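Local coordinates for protein dehalogenase-like hydrolase (Ralstonia solanacearum, PDB 3UMB) that probably catalyses the hydrolytic dehalogenation of small (S)-2-haloalkanoic acids to the corresponding (R)-2-hydroxyalkanoic acids, at residues Y154-R166 and G182-T194. Sequence-based numbering, arbitrary orientation.
Sequences YKTAPAAYALAPR and GWDACGATWHGFT
Thr156 and Gly187 bring the two backbones closest, with their CA atoms 5.8 Å apart. A cis peptide precedes Thr156, the residue of closest approach. Tyr161 and Ala188 continue the approach at 6.9 Å between CA atoms, and Tyr161 of helix 158-161 points its CB toward helix 182-191. The latter closes in a Schellman motif with Gly192 at positive phi, after which Phe193 leads into strand 194-198.

Tyr161 acts as a knob among Asp184, Gly187, Ala188 and His191. Its CG lies beside the backbone N (chi1 -70°), which sends the ring toward the helix; Ala188 CA sits over one ring face, 4.2 Å from the centroid, a CH-pi contact. Gly187, lacking a side chain, lets the phenol in: its CA is 3.6 Å from Tyr161 OH. The Tyr161 CB in turn covers the centre of one His191 imidazole face, 3.7 Å from the centroid of the His191 ring. Phe193 abuts Tyr161 CB and Pro165 CD, while Trp183 offers its ring edge to Lys155 CB and Thr156 CG2.

Tyr161 and Lys155 both reach the Asp184 carboxylate. Tyr161 OH bonds Asp184 OD1 on the anti side at 2.6 Å, and the extended Lys155 chain brings NZ to the syn side of Asp184 OD2 at 2.9 Å, a salt bridge. Ser179 OG also bonds OD2.

Lys155 NZ also hydrogen-bonds Leu121 O of strand 118-122 and makes a long, weak ion pair with Asp10, just after strand 6-9, where this family places its nucleophilic aspartate; the contact probably lines the active site. Partners on both oxygens limit rotation of the Asp184 carboxylate.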
ATOM      1  N   TYR A 154      -1.021   6.381 -10.162  1.00 16.22           N
ATOM      2  CA  TYR A 154       0.170   6.518  -9.324  1.00 15.69           C
ATOM      3  C   TYR A 154       1.133   5.383  -9.576  1.00 15.95           C
ATOM      4  O   TYR A 154       0.744   4.293  -9.977  1.00 15.35           O
ATOM      5  CB  TYR A 154      -0.246   6.538  -7.866  1.00 16.02           C
ATOM      6  CG  TYR A 154      -0.899   7.819  -7.473  1.00 14.55           C
ATOM      7  CD1 TYR A 154      -2.249   7.896  -7.312  1.00 11.70           C
ATOM      8  CD2 TYR A 154      -0.144   8.982  -7.268  1.00 17.50           C
ATOM      9  CE1 TYR A 154      -2.870   9.103  -6.970  1.00 15.23           C
ATOM     10  CE2 TYR A 154      -0.759  10.214  -6.954  1.00 17.94           C
ATOM     11  CZ  TYR A 154      -2.120  10.253  -6.755  1.00 17.77           C
ATOM     12  OH  TYR A 154      -2.758  11.447  -6.392  1.00 17.44           O
ATOM     13  N   LYS A 155       2.409   5.622  -9.331  1.00 16.70           N
ATOM     14  CA  LYS A 155       3.368   4.534  -9.214  1.00 16.89           C
ATOM     15  C   LYS A 155       2.799   3.540  -8.247  1.00 16.32           C
ATOM     16  O   LYS A 155       2.198   3.951  -7.239  1.00 17.95           O
ATOM     17  CB  LYS A 155       4.701   5.009  -8.638  1.00 17.46           C
ATOM     18  CG  LYS A 155       5.416   6.072  -9.480  1.00 20.80           C
ATOM     19  CD  LYS A 155       6.286   6.927  -8.556  1.00 23.40           C
ATOM     20  CE  LYS A 155       7.445   7.620  -9.245  1.00 23.81           C
ATOM     21  NZ  LYS A 155       8.198   8.482  -8.214  1.00 24.40           N
ATOM     22  N   THR A 156       3.012   2.248  -8.477  1.00 15.68           N
ATOM     23  CA  THR A 156       3.950   1.702  -9.482  1.00 15.27           C
ATOM     24  C   THR A 156       3.369   1.416 -10.881  1.00 15.84           C
ATOM     25  O   THR A 156       3.927   0.616 -11.622  1.00 16.45           O
ATOM     26  CB  THR A 156       4.505   0.397  -8.962  1.00 15.25           C
ATOM     27  OG1 THR A 156       3.427  -0.342  -8.400  1.00 14.69           O
ATOM     28  CG2 THR A 156       5.541   0.638  -7.821  1.00 13.34           C
ATOM     29  N   ALA A 157       2.242   2.045 -11.219  1.00 14.50           N
ATOM     30  CA  ALA A 157       1.540   1.828 -12.460  1.00 14.39           C
ATOM     31  C   ALA A 157       2.428   2.065 -13.680  1.00 14.79           C
ATOM     32  O   ALA A 157       3.104   3.086 -13.717  1.00 15.34           O
ATOM     33  CB  ALA A 157       0.295   2.815 -12.497  1.00 14.12           C
ATOM     34  N   PRO A 158       2.435   1.138 -14.677  1.00 15.17           N
ATOM     35  CA  PRO A 158       3.306   1.335 -15.866  1.00 15.54           C
ATOM     36  C   PRO A 158       3.151   2.718 -16.534  1.00 16.11           C
ATOM     37  O   PRO A 158       4.128   3.282 -16.997  1.00 12.57           O
ATOM     38  CB  PRO A 158       2.859   0.248 -16.843  1.00 15.29           C
ATOM     39  CG  PRO A 158       2.371  -0.882 -15.971  1.00 14.10           C
ATOM     40  CD  PRO A 158       1.900  -0.243 -14.630  1.00 16.10           C
ATOM     41  N   ALA A 159       1.919   3.238 -16.546  1.00 17.95           N
ATOM     42  CA  ALA A 159       1.622   4.478 -17.263  1.00 18.53           C
ATOM     43  C   ALA A 159       2.373   5.636 -16.592  1.00 18.56           C
ATOM     44  O   ALA A 159       2.676   6.625 -17.265  1.00 18.04           O
ATOM     45  CB  ALA A 159       0.103   4.772 -17.289  1.00 18.75           C
ATOM     46  N   ALA A 160       2.615   5.526 -15.279  1.00 18.78           N
ATOM     47  CA  ALA A 160       3.378   6.555 -14.524  1.00 18.97           C
ATOM     48  C   ALA A 160       4.842   6.485 -14.882  1.00 19.27           C
ATOM     49  O   ALA A 160       5.433   7.494 -15.202  1.00 19.44           O
ATOM     50  CB  ALA A 160       3.218   6.405 -13.021  1.00 19.16           C
ATOM     51  N   TYR A 161       5.428   5.293 -14.831  1.00 20.02           N
ATOM     52  CA  TYR A 161       6.837   5.119 -15.211  1.00 20.55           C
ATOM     53  C   TYR A 161       7.044   5.535 -16.686  1.00 20.82           C
ATOM     54  O   TYR A 161       8.001   6.266 -17.023  1.00 20.90           O
ATOM     55  CB  TYR A 161       7.332   3.690 -14.936  1.00 21.14           C
ATOM     56  CG  TYR A 161       7.477   3.365 -13.445  1.00 19.74           C
ATOM     57  CD1 TYR A 161       8.305   4.148 -12.602  1.00 19.84           C
ATOM     58  CD2 TYR A 161       6.824   2.284 -12.888  1.00 18.55           C
ATOM     59  CE1 TYR A 161       8.428   3.879 -11.215  1.00 15.84           C
ATOM     60  CE2 TYR A 161       6.945   1.989 -11.494  1.00 19.17           C
ATOM     61  CZ  TYR A 161       7.750   2.796 -10.669  1.00 18.77           C
ATOM     62  OH  TYR A 161       7.867   2.484  -9.325  1.00 20.46           O
ATOM     63  N   ALA A 162       6.087   5.172 -17.539  1.00 19.75           N
ATOM     64  CA  ALA A 162       6.219   5.450 -18.946  1.00 19.81           C
ATOM     65  C   ALA A 162       6.357   6.915 -19.269  1.00 19.98           C
ATOM     66  O   ALA A 162       6.824   7.219 -20.352  1.00 21.10           O
ATOM     67  CB  ALA A 162       5.088   4.852 -19.765  1.00 18.76           C
ATOM     68  N   LEU A 163       5.957   7.809 -18.379  1.00 20.44           N
ATOM     69  CA  LEU A 163       6.068   9.228 -18.677  1.00 22.31           C
ATOM     70  C   LEU A 163       7.525   9.649 -19.004  1.00 22.81           C
ATOM     71  O   LEU A 163       7.733  10.548 -19.812  1.00 23.49           O
ATOM     72  CB  LEU A 163       5.455  10.134 -17.561  1.00 21.61           C
ATOM     73  CG  LEU A 163       3.927  10.157 -17.358  1.00 20.52           C
ATOM     74  CD1 LEU A 163       3.521  10.757 -15.997  1.00 16.49           C
ATOM     75  CD2 LEU A 163       3.223  10.873 -18.478  1.00 20.41           C
ATOM     76  N   ALA A 164       8.519   9.010 -18.400  1.00 23.83           N
ATOM     77  CA  ALA A 164       9.882   9.551 -18.502  1.00 24.26           C
ATOM     78  C   ALA A 164      10.544   9.170 -19.817  1.00 24.42           C
ATOM     79  O   ALA A 164      11.055  10.044 -20.495  1.00 24.27           O
ATOM     80  CB  ALA A 164      10.727   9.199 -17.319  1.00 24.27           C
ATOM     81  N   PRO A 165      10.472   7.898 -20.231  1.00 24.96           N
ATOM     82  CA  PRO A 165      10.915   7.655 -21.601  1.00 26.01           C
ATOM     83  C   PRO A 165      10.264   8.599 -22.619  1.00 27.94           C
ATOM     84  O   PRO A 165      10.984   9.133 -23.470  1.00 27.96           O
ATOM     85  CB  PRO A 165      10.541   6.209 -21.827  1.00 25.74           C
ATOM     86  CG  PRO A 165      10.762   5.605 -20.436  1.00 24.64           C
ATOM     87  CD  PRO A 165      10.159   6.637 -19.539  1.00 25.41           C
ATOM     88  N   ARG A 166       8.958   8.876 -22.487  1.00 29.11           N
ATOM     89  CA  ARG A 166       8.263   9.725 -23.464  1.00 29.96           C
ATOM     90  C   ARG A 166       8.802  11.079 -23.530  1.00 30.42           C
ATOM     91  O   ARG A 166       9.066  11.553 -24.610  1.00 31.22           O
ATOM     92  CB  ARG A 166       6.778   9.912 -23.183  1.00 29.83           C
ATOM     93  CG  ARG A 166       5.934   8.958 -23.984  1.00 32.56           C
ATOM     94  CD  ARG A 166       4.568   9.561 -24.381  1.00 32.38           C
ATOM     95  NE  ARG A 166       3.750   9.899 -23.233  1.00 28.42           N
ATOM     96  CZ  ARG A 166       3.345   9.024 -22.344  1.00 27.75           C
ATOM     97  NH1 ARG A 166       3.684   7.743 -22.458  1.00 31.45           N
ATOM     98  NH2 ARG A 166       2.561   9.415 -21.361  1.00 28.56           N
ATOM     99  N   GLY A 182      12.538   2.397  -1.618  1.00 20.45           N
ATOM    100  CA  GLY A 182      12.900   1.072  -2.118  1.00 20.80           C
ATOM    101  C   GLY A 182      11.868   0.487  -3.056  1.00 20.80           C
ATOM    102  O   GLY A 182      12.227  -0.083  -4.085  1.00 21.23           O
ATOM    103  N   TRP A 183      10.586   0.646  -2.731  1.00 20.58           N
ATOM    104  CA  TRP A 183       9.538   0.070  -3.577  1.00 20.24           C
ATOM    105  C   TRP A 183       9.608   0.678  -4.984  1.00 21.03           C
ATOM    106  O   TRP A 183       9.393   0.006  -5.985  1.00 22.54           O
ATOM    107  CB  TRP A 183       8.141   0.226  -2.955  1.00 19.07           C
ATOM    108  CG  TRP A 183       7.719   1.646  -2.623  1.00 18.39           C
ATOM    109  CD1 TRP A 183       7.833   2.258  -1.405  1.00 15.36           C
ATOM    110  CD2 TRP A 183       7.123   2.612  -3.503  1.00 15.64           C
ATOM    111  NE1 TRP A 183       7.409   3.572  -1.493  1.00 17.98           N
ATOM    112  CE2 TRP A 183       6.932   3.796  -2.757  1.00 17.41           C
ATOM    113  CE3 TRP A 183       6.758   2.599  -4.853  1.00 18.50           C
ATOM    114  CZ2 TRP A 183       6.341   4.954  -3.304  1.00 16.60           C
ATOM    115  CZ3 TRP A 183       6.214   3.769  -5.425  1.00 13.64           C
ATOM    116  CH2 TRP A 183       6.016   4.932  -4.639  1.00 16.04           C
ATOM    117  N   ASP A 184       9.917   1.960  -5.055  1.00 21.53           N
ATOM    118  CA  ASP A 184       9.948   2.679  -6.310  1.00 21.45           C
ATOM    119  C   ASP A 184      11.201   2.312  -7.107  1.00 22.01           C
ATOM    120  O   ASP A 184      11.109   2.099  -8.319  1.00 23.06           O
ATOM    121  CB  ASP A 184       9.886   4.174  -6.014  1.00 21.84           C
ATOM    122  CG  ASP A 184       9.498   5.017  -7.217  1.00 22.91           C
ATOM    123  OD1 ASP A 184       9.086   4.485  -8.290  1.00 22.14           O
ATOM    124  OD2 ASP A 184       9.599   6.244  -7.045  1.00 26.71           O
ATOM    125  N   ALA A 185      12.357   2.165  -6.456  1.00 21.79           N
ATOM    126  CA  ALA A 185      13.581   1.703  -7.208  1.00 21.64           C
ATOM    127  C   ALA A 185      13.269   0.378  -7.846  1.00 21.93           C
ATOM    128  O   ALA A 185      13.626   0.119  -9.007  1.00 23.20           O
ATOM    129  CB  ALA A 185      14.825   1.577  -6.312  1.00 19.60           C
ATOM    130  N   CYS A 186      12.581  -0.462  -7.093  1.00 21.96           N
ATOM    131  CA  CYS A 186      12.237  -1.817  -7.538  1.00 22.41           C
ATOM    132  C   CYS A 186      11.204  -1.814  -8.670  1.00 22.44           C
ATOM    133  O   CYS A 186      11.303  -2.582  -9.629  1.00 21.49           O
ATOM    134  CB  CYS A 186      11.674  -2.596  -6.349  1.00 22.11           C
ATOM    135  SG  CYS A 186      12.951  -3.153  -5.160  1.00 23.66           S
ATOM    136  N   GLY A 187      10.191  -0.961  -8.532  1.00 22.91           N
ATOM    137  CA  GLY A 187       9.174  -0.835  -9.576  1.00 23.59           C
ATOM    138  C   GLY A 187       9.806  -0.312 -10.864  1.00 24.45           C
ATOM    139  O   GLY A 187       9.441  -0.758 -11.973  1.00 25.38           O
ATOM    140  N   ALA A 188      10.743   0.639 -10.729  1.00 23.72           N
ATOM    141  CA  ALA A 188      11.417   1.204 -11.896  1.00 23.28           C
ATOM    142  C   ALA A 188      12.295   0.195 -12.583  1.00 23.07           C
ATOM    143  O   ALA A 188      12.380   0.187 -13.802  1.00 23.54           O
ATOM    144  CB  ALA A 188      12.183   2.411 -11.533  1.00 23.86           C
ATOM    145  N   THR A 189      12.921  -0.681 -11.820  1.00 22.63           N
ATOM    146  CA  THR A 189      13.749  -1.710 -12.388  1.00 22.59           C
ATOM    147  C   THR A 189      12.922  -2.687 -13.203  1.00 23.23           C
ATOM    148  O   THR A 189      13.378  -3.190 -14.243  1.00 23.96           O
ATOM    149  CB  THR A 189      14.491  -2.478 -11.275  1.00 22.81           C
ATOM    150  OG1 THR A 189      15.121  -1.539 -10.386  1.00 24.51           O
ATOM    151  CG2 THR A 189      15.534  -3.443 -11.843  1.00 21.22           C
ATOM    152  N   TRP A 190      11.713  -2.996 -12.729  1.00 23.81           N
ATOM    153  CA  TRP A 190      10.754  -3.837 -13.471  1.00 22.64           C
ATOM    154  C   TRP A 190      10.401  -3.145 -14.788  1.00 22.89           C
ATOM    155  O   TRP A 190      10.288  -3.751 -15.802  1.00 23.58           O
ATOM    156  CB  TRP A 190       9.433  -4.034 -12.660  1.00 22.15           C
ATOM    157  CG  TRP A 190       9.422  -5.114 -11.601  1.00 19.54           C
ATOM    158  CD1 TRP A 190      10.199  -6.247 -11.551  1.00 19.22           C
ATOM    159  CD2 TRP A 190       8.541  -5.197 -10.464  1.00 18.61           C
ATOM    160  NE1 TRP A 190       9.894  -6.990 -10.436  1.00 19.01           N
ATOM    161  CE2 TRP A 190       8.863  -6.381  -9.768  1.00 19.89           C
ATOM    162  CE3 TRP A 190       7.535  -4.368  -9.949  1.00 17.41           C
ATOM    163  CZ2 TRP A 190       8.222  -6.744  -8.601  1.00 17.48           C
ATOM    164  CZ3 TRP A 190       6.903  -4.736  -8.784  1.00 15.38           C
ATOM    165  CH2 TRP A 190       7.245  -5.913  -8.127  1.00 14.64           C
ATOM    166  N   HIS A 191      10.198  -1.860 -14.774  1.00 24.55           N
ATOM    167  CA  HIS A 191       9.828  -1.188 -16.018  1.00 25.90           C
ATOM    168  C   HIS A 191      10.964  -1.184 -17.055  1.00 26.52           C
ATOM    169  O   HIS A 191      10.724  -1.037 -18.240  1.00 26.68           O
ATOM    170  CB  HIS A 191       9.389   0.230 -15.715  1.00 25.92           C
ATOM    171  CG  HIS A 191       8.775   0.951 -16.881  1.00 25.73           C
ATOM    172  ND1 HIS A 191       7.525   0.642 -17.372  1.00 24.36           N
ATOM    173  CD2 HIS A 191       9.231   1.976 -17.636  1.00 25.42           C
ATOM    174  CE1 HIS A 191       7.232   1.462 -18.366  1.00 26.24           C
ATOM    175  NE2 HIS A 191       8.252   2.279 -18.551  1.00 25.42           N
ATOM    176  N   GLY A 192      12.194  -1.371 -16.593  1.00 27.43           N
ATOM    177  CA  GLY A 192      13.372  -1.464 -17.464  1.00 27.95           C
ATOM    178  C   GLY A 192      14.377  -0.311 -17.347  1.00 27.07           C
ATOM    179  O   GLY A 192      15.239  -0.188 -18.212  1.00 28.10           O
ATOM    180  N   PHE A 193      14.263   0.550 -16.338  1.00 25.84           N
ATOM    181  CA  PHE A 193      15.271   1.610 -16.126  1.00 25.84           C
ATOM    182  C   PHE A 193      16.518   1.048 -15.500  1.00 25.79           C
ATOM    183  O   PHE A 193      16.492   0.010 -14.853  1.00 25.06           O
ATOM    184  CB  PHE A 193      14.817   2.702 -15.159  1.00 25.49           C
ATOM    185  CG  PHE A 193      13.620   3.474 -15.608  1.00 25.64           C
ATOM    186  CD1 PHE A 193      13.760   4.634 -16.357  1.00 23.89           C
ATOM    187  CD2 PHE A 193      12.330   3.059 -15.248  1.00 25.22           C
ATOM    188  CE1 PHE A 193      12.641   5.360 -16.764  1.00 22.90           C
ATOM    189  CE2 PHE A 193      11.230   3.787 -15.628  1.00 23.05           C
ATOM    190  CZ  PHE A 193      11.382   4.952 -16.392  1.00 22.39           C
ATOM    191  N   THR A 194      17.613   1.774 -15.662  1.00 26.18           N
ATOM    192  CA  THR A 194      18.764   1.584 -14.784  1.00 26.66           C
ATOM    193  C   THR A 194      18.387   2.374 -13.559  1.00 26.26           C
ATOM    194  O   THR A 194      18.071   3.557 -13.661  1.00 26.62           O
ATOM    195  CB  THR A 194      20.087   2.202 -15.346  1.00 26.95           C
ATOM    196  OG1 THR A 194      20.328   1.712 -16.668  1.00 28.21           O
ATOM    197  CG2 THR A 194      21.272   1.853 -14.426  1.00 27.62           C
TER